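PDB 3BTV: Galactose/lactose metabolism regulatory protein GAL80 from Saccharomyces cerevisiae, which binds the transcriptional activator GAL4 and so blocks expression of the galactose and lactose metabolic genes when no inducing sugar is present. Local coordinates for residues P159-A164 with Q222-S227; I317-L322 with V355-N360; F50-L55 with S73-F78; I21-V26 with M92-I97. The protein carries 1 engineered substitution. One frame throughout, in Å; residues are numbered along the deposited sequence.

Contact 1: P159-A164 with Q222-S227; sequences PYILRA and QYMTSS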
loop_
_atom_site.group_PDB
_atom_site.type_symbol
_atom_site.label_atom_id
_atom_site.label_comp_id
_atom_site.label_asym_id
_atom_site.label_seq_id
_atom_site.Cartn_x
_atom_site.Cartn_y
_atom_site.Cartn_z
ATOM N N PRO B 159 6.010 24.784 -1.267
ATOM C CA PRO B 159 5.733 25.338 0.061
ATOM C C PRO B 159 5.091 24.267 0.939
ATOM O O PRO B 159 5.295 24.251 2.149
ATOM C CB PRO B 159 4.731 26.470 -0.226
ATOM C CG PRO B 159 4.835 26.729 -1.708
ATOM C CD PRO B 159 5.192 25.411 -2.317
ATOM N N TYR B 160 4.313 23.384 0.330
ATOM C CA TYR B 160 3.706 22.273 1.071
ATOM C C TYR B 160 4.731 21.286 1.618
ATOM O O TYR B 160 4.654 20.862 2.776
ATOM C CB TYR B 160 2.708 21.545 0.187
ATOM C CG TYR B 160 1.598 22.456 -0.296
ATOM C CD1 TYR B 160 1.580 22.948 -1.601
ATOM C CD2 TYR B 160 0.572 22.831 0.559
ATOM C CE1 TYR B 160 0.550 23.794 -2.040
ATOM C CE2 TYR B 160 -0.456 23.675 0.134
ATOM C CZ TYR B 160 -0.459 24.161 -1.157
ATOM O OH TYR B 160 -1.489 24.988 -1.564
ATOM N N ILE B 161 5.687 20.918 0.775
ATOM C CA ILE B 161 6.747 20.011 1.186
ATOM C C ILE B 161 7.569 20.614 2.319
ATOM O O ILE B 161 7.822 19.955 3.322
ATOM C CB ILE B 161 7.692 19.684 -0.000
ATOM C CG1 ILE B 161 6.894 19.112 -1.168
ATOM C CG2 ILE B 161 8.773 18.711 0.417
ATOM C CD1 ILE B 161 5.966 18.013 -0.778
ATOM N N LEU B 162 7.979 21.871 2.167
ATOM C CA LEU B 162 8.809 22.503 3.190
ATOM C C LEU B 162 8.061 22.633 4.522
ATOM O O LEU B 162 8.636 22.403 5.577
ATOM C CB LEU B 162 9.311 23.867 2.708
ATOM C CG LEU B 162 10.337 23.723 1.579
ATOM C CD1 LEU B 162 10.613 25.067 0.942
ATOM C CD2 LEU B 162 11.613 23.091 2.124
ATOM N N ARG B 163 6.778 22.992 4.470
ATOM C CA ARG B 163 5.965 23.056 5.692
ATOM C C ARG B 163 5.885 21.671 6.353
ATOM O O ARG B 163 6.081 21.536 7.560
ATOM C CB ARG B 163 4.554 23.584 5.400
ATOM C CG ARG B 163 4.457 25.110 5.279
ATOM C CD ARG B 163 4.077 25.780 6.607
ATOM N NE ARG B 163 3.763 27.204 6.447
ATOM C CZ ARG B 163 3.161 27.959 7.367
ATOM N NH1 ARG B 163 2.791 27.434 8.529
ATOM N NH2 ARG B 163 2.922 29.242 7.125
ATOM N N ALA B 164 5.620 20.636 5.566
ATOM C CA ALA B 164 5.576 19.278 6.130
ATOM C C ALA B 164 6.919 18.890 6.774
ATOM O O ALA B 164 6.967 18.350 7.905
ATOM C CB ALA B 164 5.172 18.277 5.076
ATOM N N GLN B 222 11.583 11.142 1.072
ATOM C CA GLN B 222 12.843 11.010 1.790
ATOM C C GLN B 222 13.318 12.350 2.295
ATOM O O GLN B 222 13.864 12.456 3.390
ATOM C CB GLN B 222 13.907 10.406 0.881
ATOM C CG GLN B 222 13.632 8.958 0.549
ATOM C CD GLN B 222 14.540 8.460 -0.557
ATOM O OE1 GLN B 222 15.535 7.796 -0.305
ATOM N NE2 GLN B 222 14.213 8.804 -1.788
ATOM N N TYR B 223 13.087 13.378 1.493
ATOM C CA TYR B 223 13.455 14.732 1.884
ATOM C C TYR B 223 12.655 15.225 3.103
ATOM O O TYR B 223 13.218 15.818 4.025
ATOM C CB TYR B 223 13.301 15.684 0.694
ATOM C CG TYR B 223 13.811 17.088 0.965
ATOM C CD1 TYR B 223 15.160 17.323 1.223
ATOM C CD2 TYR B 223 12.946 18.172 0.969
ATOM C CE1 TYR B 223 15.629 18.596 1.468
ATOM C CE2 TYR B 223 13.409 19.458 1.206
ATOM C CZ TYR B 223 14.746 19.657 1.467
ATOM O OH TYR B 223 15.208 20.924 1.719
ATOM N N MET B 224 11.348 14.971 3.116
ATOM C CA MET B 224 10.472 15.414 4.214
ATOM C C MET B 224 10.727 14.670 5.520
ATOM O O MET B 224 10.594 15.237 6.595
ATOM C CB MET B 224 9.000 15.196 3.845
ATOM C CG MET B 224 8.431 16.202 2.889
ATOM S SD MET B 224 6.664 15.908 2.661
ATOM C CE MET B 224 6.640 14.289 1.861
ATOM N N THR B 225 11.055 13.384 5.424
ATOM C CA THR B 225 11.263 12.588 6.609
ATOM C C THR B 225 12.732 12.598 6.992
ATOM O O THR B 225 13.119 12.045 8.011
ATOM C CB THR B 225 10.806 11.121 6.406
ATOM O OG1 THR B 225 11.607 10.499 5.387
ATOM C CG2 THR B 225 9.327 11.064 6.011
ATOM N N SER B 226 13.555 13.231 6.169
ATOM C CA SER B 226 15.004 13.214 6.386
ATOM C C SER B 226 15.535 11.793 6.588
ATOM O O SER B 226 16.288 11.540 7.523
ATOM C CB SER B 226 15.390 14.064 7.603
ATOM O OG SER B 226 15.000 15.417 7.437
ATOM N N SER B 227 15.139 10.863 5.730
ATOM C CA SER B 227 15.685 9.506 5.800
ATOM C C SER B 227 15.767 8.892 4.422
ATOM O O SER B 227 14.907 9.150 3.580
ATOM C CB SER B 227 14.815 8.603 6.680
ATOM O OG SER B 227 15.403 7.310 6.783
#

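Contact 2: I317-L322 with V355-N360; sequences ISNLVL and VYHLRN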
loop_
_atom_site.group_PDB
_atom_site.type_symbol
_atom_site.label_atom_id
_atom_site.label_comp_id
_atom_site.label_asym_id
_atom_site.label_seq_id
_atom_site.Cartn_x
_atom_site.Cartn_y
_atom_site.Cartn_z
ATOM N N ILE B 317 1.646 18.673 -5.454
ATOM C CA ILE B 317 1.032 18.760 -4.123
ATOM C C ILE B 317 0.310 20.085 -4.014
ATOM O O ILE B 317 0.864 21.132 -4.358
ATOM C CB ILE B 317 2.061 18.628 -2.983
ATOM C CG1 ILE B 317 2.680 17.233 -3.010
ATOM C CG2 ILE B 317 1.393 18.885 -1.631
ATOM C CD1 ILE B 317 1.661 16.143 -2.830
ATOM N N SER B 318 -0.932 20.039 -3.552
ATOM C CA SER B 318 -1.751 21.235 -3.526
ATOM C C SER B 318 -2.480 21.401 -2.191
ATOM O O SER B 318 -3.222 22.355 -2.001
ATOM C CB SER B 318 -2.751 21.213 -4.681
ATOM O OG SER B 318 -3.726 20.209 -4.480
ATOM N N ASN B 319 -2.265 20.474 -1.265
ATOM C CA ASN B 319 -2.932 20.543 0.029
ATOM C C ASN B 319 -2.162 19.809 1.131
ATOM O O ASN B 319 -1.690 18.694 0.921
ATOM C CB ASN B 319 -4.338 19.966 -0.097
ATOM C CG ASN B 319 -5.250 20.422 1.011
ATOM O OD1 ASN B 319 -5.229 21.585 1.410
ATOM N ND2 ASN B 319 -6.072 19.511 1.508
ATOM N N LEU B 320 -2.030 20.445 2.296
ATOM C CA LEU B 320 -1.434 19.816 3.486
ATOM C C LEU B 320 -2.392 19.875 4.682
ATOM O O LEU B 320 -2.900 20.947 5.057
ATOM C CB LEU B 320 -0.100 20.476 3.855
ATOM C CG LEU B 320 0.543 20.101 5.206
ATOM C CD1 LEU B 320 0.976 18.645 5.243
ATOM C CD2 LEU B 320 1.734 20.990 5.471
ATOM N N VAL B 321 -2.633 18.719 5.277
ATOM C CA VAL B 321 -3.546 18.605 6.405
ATOM C C VAL B 321 -2.876 17.927 7.601
ATOM O O VAL B 321 -2.206 16.906 7.450
ATOM C CB VAL B 321 -4.791 17.782 6.025
ATOM C CG1 VAL B 321 -5.822 17.866 7.132
ATOM C CG2 VAL B 321 -5.402 18.293 4.709
ATOM N N LEU B 322 -3.092 18.485 8.786
ATOM C CA LEU B 322 -2.609 17.910 10.033
ATOM C C LEU B 322 -3.775 17.624 10.942
ATOM O O LEU B 322 -4.660 18.475 11.116
ATOM C CB LEU B 322 -1.690 18.891 10.753
ATOM C CG LEU B 322 -0.242 18.961 10.303
ATOM C CD1 LEU B 322 0.359 20.209 10.898
ATOM C CD2 LEU B 322 0.497 17.711 10.772
ATOM N N VAL B 355 -5.674 22.824 8.101
ATOM C CA VAL B 355 -5.470 22.726 6.665
ATOM C C VAL B 355 -4.601 23.870 6.200
ATOM O O VAL B 355 -4.858 25.028 6.531
ATOM C CB VAL B 355 -6.799 22.834 5.907
ATOM C CG1 VAL B 355 -6.573 22.623 4.409
ATOM C CG2 VAL B 355 -7.775 21.818 6.443
ATOM N N TYR B 356 -3.576 23.544 5.426
ATOM C CA TYR B 356 -2.708 24.550 4.842
ATOM C C TYR B 356 -2.885 24.487 3.337
ATOM O O TYR B 356 -2.603 23.465 2.708
ATOM C CB TYR B 356 -1.256 24.307 5.273
ATOM C CG TYR B 356 -0.236 25.243 4.643
ATOM C CD1 TYR B 356 -0.144 26.571 5.028
ATOM C CD2 TYR B 356 0.660 24.784 3.682
ATOM C CE1 TYR B 356 0.802 27.418 4.466
ATOM C CE2 TYR B 356 1.611 25.628 3.110
ATOM C CZ TYR B 356 1.676 26.942 3.510
ATOM O OH TYR B 356 2.611 27.781 2.954
ATOM N N HIS B 357 -3.406 25.561 2.756
ATOM C CA HIS B 357 -3.721 25.547 1.334
ATOM C C HIS B 357 -3.604 26.928 0.728
ATOM O O HIS B 357 -4.357 27.826 1.094
ATOM C CB HIS B 357 -5.132 24.992 1.083
ATOM C CG HIS B 357 -5.555 25.049 -0.354
ATOM N ND1 HIS B 357 -4.931 24.318 -1.344
ATOM C CD2 HIS B 357 -6.534 25.750 -0.973
ATOM C CE1 HIS B 357 -5.507 24.566 -2.506
ATOM N NE2 HIS B 357 -6.487 25.429 -2.308
ATOM N N LEU B 358 -2.654 27.086 -0.193
ATOM C CA LEU B 358 -2.461 28.341 -0.906
ATOM C C LEU B 358 -3.270 28.308 -2.193
ATOM O O LEU B 358 -2.872 27.700 -3.188
ATOM C CB LEU B 358 -0.986 28.557 -1.227
ATOM C CG LEU B 358 0.028 28.336 -0.108
ATOM C CD1 LEU B 358 1.436 28.281 -0.682
ATOM C CD2 LEU B 358 -0.079 29.432 0.947
ATOM N N ARG B 359 -4.420 28.960 -2.163
ATOM C CA ARG B 359 -5.297 29.015 -3.321
ATOM C C ARG B 359 -4.647 29.855 -4.410
ATOM O O ARG B 359 -4.014 30.878 -4.129
ATOM C CB ARG B 359 -6.642 29.611 -2.915
ATOM C CG ARG B 359 -6.859 29.548 -1.414
ATOM C CD ARG B 359 -8.317 29.425 -1.036
ATOM N NE ARG B 359 -8.453 29.070 0.373
ATOM C CZ ARG B 359 -9.610 28.957 1.014
ATOM N NH1 ARG B 359 -10.754 29.173 0.377
ATOM N NH2 ARG B 359 -9.623 28.629 2.296
ATOM N N ASN B 360 -4.789 29.407 -5.650
ATOM C CA ASN B 360 -4.190 30.098 -6.790
ATOM C C ASN B 360 -2.668 29.988 -6.835
ATOM O O ASN B 360 -1.998 30.823 -7.447
ATOM C CB ASN B 360 -4.604 31.575 -6.815
ATOM C CG ASN B 360 -6.072 31.766 -7.146
ATOM O OD1 ASN B 360 -6.666 30.973 -7.880
ATOM N ND2 ASN B 360 -6.665 32.829 -6.608
#

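Contact 3: F50-L55 with S73-F78; sequences FQITAL and SNATAF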
loop_
_atom_site.group_PDB
_atom_site.type_symbol
_atom_site.label_atom_id
_atom_site.label_comp_id
_atom_site.label_asym_id
_atom_site.label_seq_id
_atom_site.Cartn_x
_atom_site.Cartn_y
_atom_site.Cartn_z
ATOM N N PHE B 50 19.354 37.090 -12.674
ATOM C CA PHE B 50 19.630 36.247 -13.833
ATOM C C PHE B 50 19.460 36.979 -15.156
ATOM O O PHE B 50 18.545 37.785 -15.321
ATOM C CB PHE B 50 18.717 35.021 -13.831
ATOM C CG PHE B 50 18.946 34.082 -12.677
ATOM C CD1 PHE B 50 18.118 34.115 -11.564
ATOM C CD2 PHE B 50 19.974 33.156 -12.714
ATOM C CE1 PHE B 50 18.315 33.250 -10.500
ATOM C CE2 PHE B 50 20.179 32.285 -11.659
ATOM C CZ PHE B 50 19.347 32.331 -10.550
ATOM N N GLN B 51 20.340 36.675 -16.103
ATOM C CA GLN B 51 20.219 37.187 -17.457
ATOM C C GLN B 51 20.610 36.125 -18.480
ATOM O O GLN B 51 21.650 35.480 -18.353
ATOM C CB GLN B 51 21.080 38.439 -17.640
ATOM C CG GLN B 51 20.377 39.736 -17.273
ATOM C CD GLN B 51 19.099 39.945 -18.063
ATOM O OE1 GLN B 51 18.026 39.493 -17.664
ATOM N NE2 GLN B 51 19.209 40.636 -19.193
ATOM N N ILE B 52 19.770 35.951 -19.496
ATOM C CA ILE B 52 20.046 35.003 -20.568
ATOM C C ILE B 52 20.975 35.612 -21.613
ATOM O O ILE B 52 20.549 36.413 -22.447
ATOM C CB ILE B 52 18.742 34.522 -21.233
ATOM C CG1 ILE B 52 17.939 33.656 -20.254
ATOM C CG2 ILE B 52 19.036 33.744 -22.499
ATOM C CD1 ILE B 52 16.596 33.192 -20.799
ATOM N N THR B 53 22.244 35.223 -21.566
ATOM C CA THR B 53 23.251 35.793 -22.451
ATOM C C THR B 53 23.588 34.868 -23.617
ATOM O O THR B 53 24.257 35.272 -24.566
ATOM C CB THR B 53 24.549 36.112 -21.687
ATOM O OG1 THR B 53 25.162 34.891 -21.253
ATOM C CG2 THR B 53 24.256 36.996 -20.481
ATOM N N ALA B 54 23.129 33.626 -23.540
ATOM C CA ALA B 54 23.415 32.653 -24.585
ATOM C C ALA B 54 22.240 31.709 -24.790
ATOM O O ALA B 54 21.424 31.514 -23.891
ATOM C CB ALA B 54 24.666 31.872 -24.247
ATOM N N LEU B 55 22.163 31.114 -25.976
ATOM C CA LEU B 55 21.048 30.240 -26.318
ATOM C C LEU B 55 21.508 29.313 -27.429
ATOM O O LEU B 55 22.199 29.750 -28.348
ATOM C CB LEU B 55 19.870 31.081 -26.809
ATOM C CG LEU B 55 18.463 30.726 -26.347
ATOM C CD1 LEU B 55 18.326 31.002 -24.867
ATOM C CD2 LEU B 55 17.426 31.514 -27.131
ATOM N N SER B 73 17.842 40.983 -25.243
ATOM C CA SER B 73 18.852 41.841 -25.863
ATOM C C SER B 73 20.286 41.555 -25.408
ATOM O O SER B 73 21.220 42.247 -25.813
ATOM C CB SER B 73 18.514 43.317 -25.638
ATOM O OG SER B 73 18.487 43.624 -24.256
ATOM N N ASN B 74 20.458 40.540 -24.566
ATOM C CA ASN B 74 21.793 40.128 -24.149
ATOM C C ASN B 74 22.153 38.744 -24.664
ATOM O O ASN B 74 23.304 38.317 -24.576
ATOM C CB ASN B 74 21.929 40.166 -22.630
ATOM C CG ASN B 74 22.066 41.569 -22.097
ATOM O OD1 ASN B 74 22.910 41.838 -21.242
ATOM N ND2 ASN B 74 21.243 42.480 -22.604
ATOM N N ALA B 75 21.160 38.049 -25.207
ATOM C CA ALA B 75 21.349 36.683 -25.677
ATOM C C ALA B 75 21.795 36.637 -27.132
ATOM O O ALA B 75 21.203 37.281 -27.997
ATOM C CB ALA B 75 20.071 35.875 -25.492
ATOM N N THR B 76 22.848 35.871 -27.388
ATOM C CA THR B 76 23.300 35.618 -28.745
ATOM C C THR B 76 23.088 34.145 -29.069
ATOM O O THR B 76 23.336 33.281 -28.231
ATOM C CB THR B 76 24.783 35.996 -28.927
ATOM O OG1 THR B 76 25.580 35.293 -27.965
ATOM C CG2 THR B 76 24.974 37.491 -28.726
ATOM N N ALA B 77 22.623 33.866 -30.283
ATOM C CA ALA B 77 22.317 32.499 -30.701
ATOM C C ALA B 77 23.532 31.788 -31.294
ATOM O O ALA B 77 23.929 32.057 -32.429
ATOM C CB ALA B 77 21.165 32.494 -31.696
ATOM N N PHE B 78 24.113 30.872 -30.525
ATOM C CA PHE B 78 25.304 30.149 -30.967
ATOM C C PHE B 78 24.971 29.081 -32.001
ATOM O O PHE B 78 23.913 28.453 -31.935
ATOM C CB PHE B 78 26.052 29.547 -29.775
ATOM C CG PHE B 78 26.718 30.576 -28.904
ATOM C CD1 PHE B 78 25.962 31.450 -28.136
ATOM C CD2 PHE B 78 28.099 30.677 -28.860
ATOM C CE1 PHE B 78 26.570 32.402 -27.338
ATOM C CE2 PHE B 78 28.714 31.628 -28.064
ATOM C CZ PHE B 78 27.949 32.492 -27.303
#

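Contact 4: I21-V26 with M92-I97; sequences IRVGFV and MIVIAI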
loop_
_atom_site.group_PDB
_atom_site.type_symbol
_atom_site.label_atom_id
_atom_site.label_comp_id
_atom_site.label_asym_id
_atom_site.label_seq_id
_atom_site.Cartn_x
_atom_site.Cartn_y
_atom_site.Cartn_z
ATOM N N ILE B 21 23.530 36.788 -12.725
ATOM C CA ILE B 21 24.010 35.473 -13.136
ATOM C C ILE B 21 23.741 35.259 -14.628
ATOM O O ILE B 21 22.590 35.266 -15.065
ATOM C CB ILE B 21 23.344 34.361 -12.297
ATOM C CG1 ILE B 21 23.620 34.591 -10.812
ATOM C CG2 ILE B 21 23.844 32.991 -12.711
ATOM C CD1 ILE B 21 22.968 33.577 -9.904
ATOM N N ARG B 22 24.806 35.095 -15.409
ATOM C CA ARG B 22 24.688 34.938 -16.861
ATOM C C ARG B 22 24.332 33.502 -17.249
ATOM O O ARG B 22 25.074 32.567 -16.945
ATOM C CB ARG B 22 25.983 35.362 -17.554
ATOM C CG ARG B 22 26.377 36.817 -17.329
ATOM C CD ARG B 22 27.700 37.132 -18.010
ATOM N NE ARG B 22 28.788 36.299 -17.501
ATOM C CZ ARG B 22 29.991 36.211 -18.059
ATOM N NH1 ARG B 22 30.270 36.903 -19.156
ATOM N NH2 ARG B 22 30.919 35.429 -17.524
ATOM N N VAL B 23 23.207 33.337 -17.941
ATOM C CA VAL B 23 22.656 32.008 -18.202
ATOM C C VAL B 23 22.622 31.607 -19.678
ATOM O O VAL B 23 22.065 32.320 -20.510
ATOM C CB VAL B 23 21.223 31.892 -17.633
ATOM C CG1 VAL B 23 20.665 30.493 -17.853
ATOM C CG2 VAL B 23 21.214 32.250 -16.159
ATOM N N GLY B 24 23.208 30.449 -19.982
ATOM C CA GLY B 24 23.146 29.846 -21.305
ATOM C C GLY B 24 22.128 28.714 -21.333
ATOM O O GLY B 24 22.152 27.818 -20.490
ATOM N N PHE B 25 21.239 28.744 -22.318
ATOM C CA PHE B 25 20.100 27.837 -22.320
ATOM C C PHE B 25 20.038 26.889 -23.522
ATOM O O PHE B 25 20.074 27.318 -24.682
ATOM C CB PHE B 25 18.815 28.645 -22.238
ATOM C CG PHE B 25 17.807 28.057 -21.319
ATOM C CD1 PHE B 25 17.002 27.016 -21.736
ATOM C CD2 PHE B 25 17.676 28.532 -20.028
ATOM C CE1 PHE B 25 16.075 26.462 -20.886
ATOM C CE2 PHE B 25 16.757 27.982 -19.170
ATOM C CZ PHE B 25 15.950 26.948 -19.598
ATOM N N VAL B 26 19.940 25.598 -23.231
ATOM C CA VAL B 26 19.666 24.595 -24.250
ATOM C C VAL B 26 18.261 24.036 -24.048
ATOM O O VAL B 26 17.989 23.370 -23.044
ATOM C CB VAL B 26 20.653 23.421 -24.174
ATOM C CG1 VAL B 26 20.378 22.437 -25.302
ATOM C CG2 VAL B 26 22.086 23.916 -24.243
ATOM N N MET B 92 25.958 30.151 -15.916
ATOM C CA MET B 92 25.156 28.978 -15.608
ATOM C C MET B 92 24.553 28.373 -16.867
ATOM O O MET B 92 23.874 29.060 -17.631
ATOM C CB MET B 92 24.041 29.324 -14.624
ATOM C CG MET B 92 23.037 28.186 -14.437
ATOM S SD MET B 92 21.726 28.518 -13.233
ATOM C CE MET B 92 22.659 28.463 -11.713
ATOM N N ILE B 93 24.800 27.086 -17.080
ATOM C CA ILE B 93 24.204 26.388 -18.213
ATOM C C ILE B 93 22.986 25.600 -17.752
ATOM O O ILE B 93 23.040 24.886 -16.750
ATOM C CB ILE B 93 25.217 25.460 -18.915
ATOM C CG1 ILE B 93 26.264 26.295 -19.661
ATOM C CG2 ILE B 93 24.509 24.528 -19.879
ATOM C CD1 ILE B 93 27.423 25.487 -20.213
ATOM N N VAL B 94 21.882 25.759 -18.475
ATOM C CA VAL B 94 20.662 25.019 -18.185
ATOM C C VAL B 94 20.345 24.088 -19.346
ATOM O O VAL B 94 20.276 24.521 -20.491
ATOM C CB VAL B 94 19.464 25.959 -17.972
ATOM C CG1 VAL B 94 18.243 25.161 -17.542
ATOM C CG2 VAL B 94 19.799 27.007 -16.933
ATOM N N ILE B 95 20.174 22.806 -19.052
ATOM C CA ILE B 95 19.771 21.843 -20.071
ATOM C C ILE B 95 18.312 21.452 -19.848
ATOM O O ILE B 95 17.981 20.786 -18.864
ATOM C CB ILE B 95 20.645 20.581 -20.051
ATOM C CG1 ILE B 95 21.970 20.834 -20.765
ATOM C CG2 ILE B 95 19.942 19.438 -20.746
ATOM C CD1 ILE B 95 22.954 21.617 -19.956
ATOM N N ALA B 96 17.438 21.886 -20.754
ATOM C CA ALA B 96 16.017 21.557 -20.656
ATOM C C ALA B 96 15.529 20.886 -21.938
ATOM O O ALA B 96 14.638 21.386 -22.628
ATOM C CB ALA B 96 15.196 22.797 -20.336
ATOM N N ILE B 97 16.143 19.752 -22.250
ATOM C CA ILE B 97 15.792 18.962 -23.417
ATOM C C ILE B 97 15.344 17.592 -22.932
ATOM O O ILE B 97 15.457 17.291 -21.746
ATOM C CB ILE B 97 17.003 18.772 -24.335
ATOM C CG1 ILE B 97 18.171 18.182 -23.543
ATOM C CG2 ILE B 97 17.412 20.096 -24.967
ATOM C CD1 ILE B 97 19.389 17.875 -24.387
#

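Contact 1: P159-A164 with Q222-S227
Two helices that lie on the large mixed sheet of the C-terminal domain meet here: the first turns of helix 159-169 pack against the last turn of helix 209-225. The junction is apolar, with no hydrogen bond between the two segments, and Met224 carries most of it. Its CG is anti to the carbonyl carbon and the chain runs extended through chi2 (-175°), then bends at chi3, so the thioether crosses Ile161 at about a right angle. Met224 CG sits 3.5 Å from Ile161 CG2, the branch anti to the backbone N, while Met224 SD meets the methyl of Ala164, 3.7 Å from its CB. Ile161 CD1 also reaches Met224 SD, at 4.1 Å, so the sulfur is touched from helix 159-169 by two side chains one turn apart. Tyr223 makes the second, looser half. Its ring offers an edge to helix 159-169, where Leu162 CD2 lies 4.2 Å from Tyr223 CE2 and Ile161 CG2 the same distance from Tyr223 CD2. The phenol oxygen is fixed elsewhere, by a hydrogen bond to Asp398 O, and Lys165 makes a cation-pi contact with the ring. Just beyond, helix 209-225 ends in a Schellman motif: Ser226 takes positive phi as C-prime residue, Ser227 N bonds to Gln222 O at 3.1 Å, and the bond from Ser226 N to Tyr223 O is weak. Underneath, Ala164 and Met224 rest on Leu306 and Leu308 of strand 305-310, while Leu162 and Tyr223 face Arg370 of helix 363-380 and the loop at Gln395 respectively.

Contact 2: I317-L322 with V355-N360
This is an antiparallel pairing at the margin of the large mixed sheet, where strand 352-356, the outermost one at this end within the chain, adds to strand 319-324. Leu320 and Tyr356 form the hydrogen-bonded pair. Tyr356 N gives a short, nearly straight bond to Leu320 O (2.7 Å, 172°), and Leu320 N returns a longer one to Tyr356 O at 3.1 Å. Both side chains of the pair stand on the face that carries helix 159-169; Leu320 CB and Tyr356 CB are 4.2 Å apart, beyond which the Tyr356 ring diverges from Leu320 and lies against Arg163. On the other face Val321 CG1 and Val355 CG2 touch loosely, at 4.5 Å. Past the strand end a side chain takes over from the backbone. With CG of His357 anti to the backbone N, ND1 donates to Ser318 O (2.7 Å); the acceptor lies in the imidazole plane and the donor nearly on the C=O axis, although the angle at the hydrogen is only 142°. Asn319 OD1 is wedged between Val355 CG1 and His357 CB, 3.4 Å from each, with its amide plane almost perpendicular to the imidazole, and Asn319 ND2 bonds weakly to Glu309. On its other side strand 319-324 pairs with strand 305-310, where Ser318 and Asn319 both oppose Glu309: a classic beta bulge, just where His357 takes hold of Ser318 O.

Contact 3: F50-L55 with S73-F78
Thr53 O is gripped twice from segment 73-78: Thr76 N donates a hydrogen bond of 3.2 Å, and Ala75 CA adds a CA-H...O contact at 3.4 Å. The hydrogen bond does not use a carbonyl lone pair, since its donor stands 56° out of the carbonyl plane. Leu55 O has one bond of better alignment, with Phe78 N at 3.1 Å and almost on the C=O axis. Between them the link from Leu55 N to Thr76 O is weak, so the parallel pairs Ala54-Thr76 and Leu55-Ala77 are held mainly at their two ends. Just before strand 76-78 begins, the Ala75 methyl is pressed onto the neighbouring backbone: Ala75 CB is only 3.1 Å from Ile52 O, and also packs on Ile52 CG2 at 3.8 Å. Phe78 supplies the aromatic part. With its CG anti to the carbonyl carbon (chi1 -70°), the ring folds back toward strand 50-56 and has Leu55 O at its edge. Phe78 CE1 comes to 3.7 Å from Ala54 CB. An alanine here would keep the backbone bond to Leu55 but would probably leave Ala54 less well covered, as the ring that reaches across to Ala54 would be gone. The two strands belong to the beta-alpha-beta unit 50-56, 60-69, 76-78. Ile67 of helix 60-69 covers Leu55 and Ala77 on one face; on the other, Phe84 and Ser83 of helix 81-86 approach Ala54 and Phe78. Within the sheet, strand 21-26 lies along the other edge of strand 50-56.

Contact 4: I21-V26 with M92-I97
The side chains of strands 21-26 and 92-95 pack most closely around Phe25 and Val94 and more loosely at the Ile21 end, although the backbones stay evenly bonded. With chi1 at -138°, off a staggered value, the Phe25 ring lies alongside Val94, and the isopropyl group covers one face of it: Val94 CB is 3.9 Å from the ring centroid, a CH-pi contact, and Val94 CG1 is 3.6 Å from Phe25 CZ. Ala96 CB adds a touch at Phe25 CE1 (3.8 Å), and Val23 CG1 packs on Val94 CG2 at 3.7 Å. A serine in place of Phe25 would probably leave Val94 and Ala96 poorly packed, because the ring that both rest on would be lost. At the other end Ile21 CG2 comes no nearer than 4.1 Å to Met92 CB, and Arg22, partly exposed, points its CB away from strand 92-95 and forms a salt bridge through NH2 with Asp91. Five backbone bonds run the whole length, from Met92 N to Arg22 O (2.8 Å) through to Ala96 N to Val26 O (2.8 Å). Tyr372 and Ile375 of helix 363-380 cover the Met92 and Val94 side, while helix 102-112 covers Ile93 and Ile95. Adjacent parallel first and fourth strands, in the order 3-2-1-4-5-6, are the hallmark of the Rossmann fold, consistent with the nucleotide-binding function of the protein.

How the contacts relate
From the N terminus, strand 21-26 opens contact 4 and segment 50-55 opens contact 3; segment 73-78 then closes contact 3, and segment 92-97 closes contact 4 around it. The nested pair share one parallel sheet, their centres about 9 Å apart, with strands 21-26 and 50-56 bonded side by side. Contacts 1 and 2 follow in series: segment 222-227 returns to 159-164, and later 355-360 returns to 317-322. These two meet through Tyr160, whose OH probably hydrogen-bonds to Leu358 N, joining helix 159-169 to the loop that leaves the edge strand of the mixed sheet. Contacts 1 and 4 lie on opposite sides of the chain's centre, about 17 Å apart at their nearest atoms.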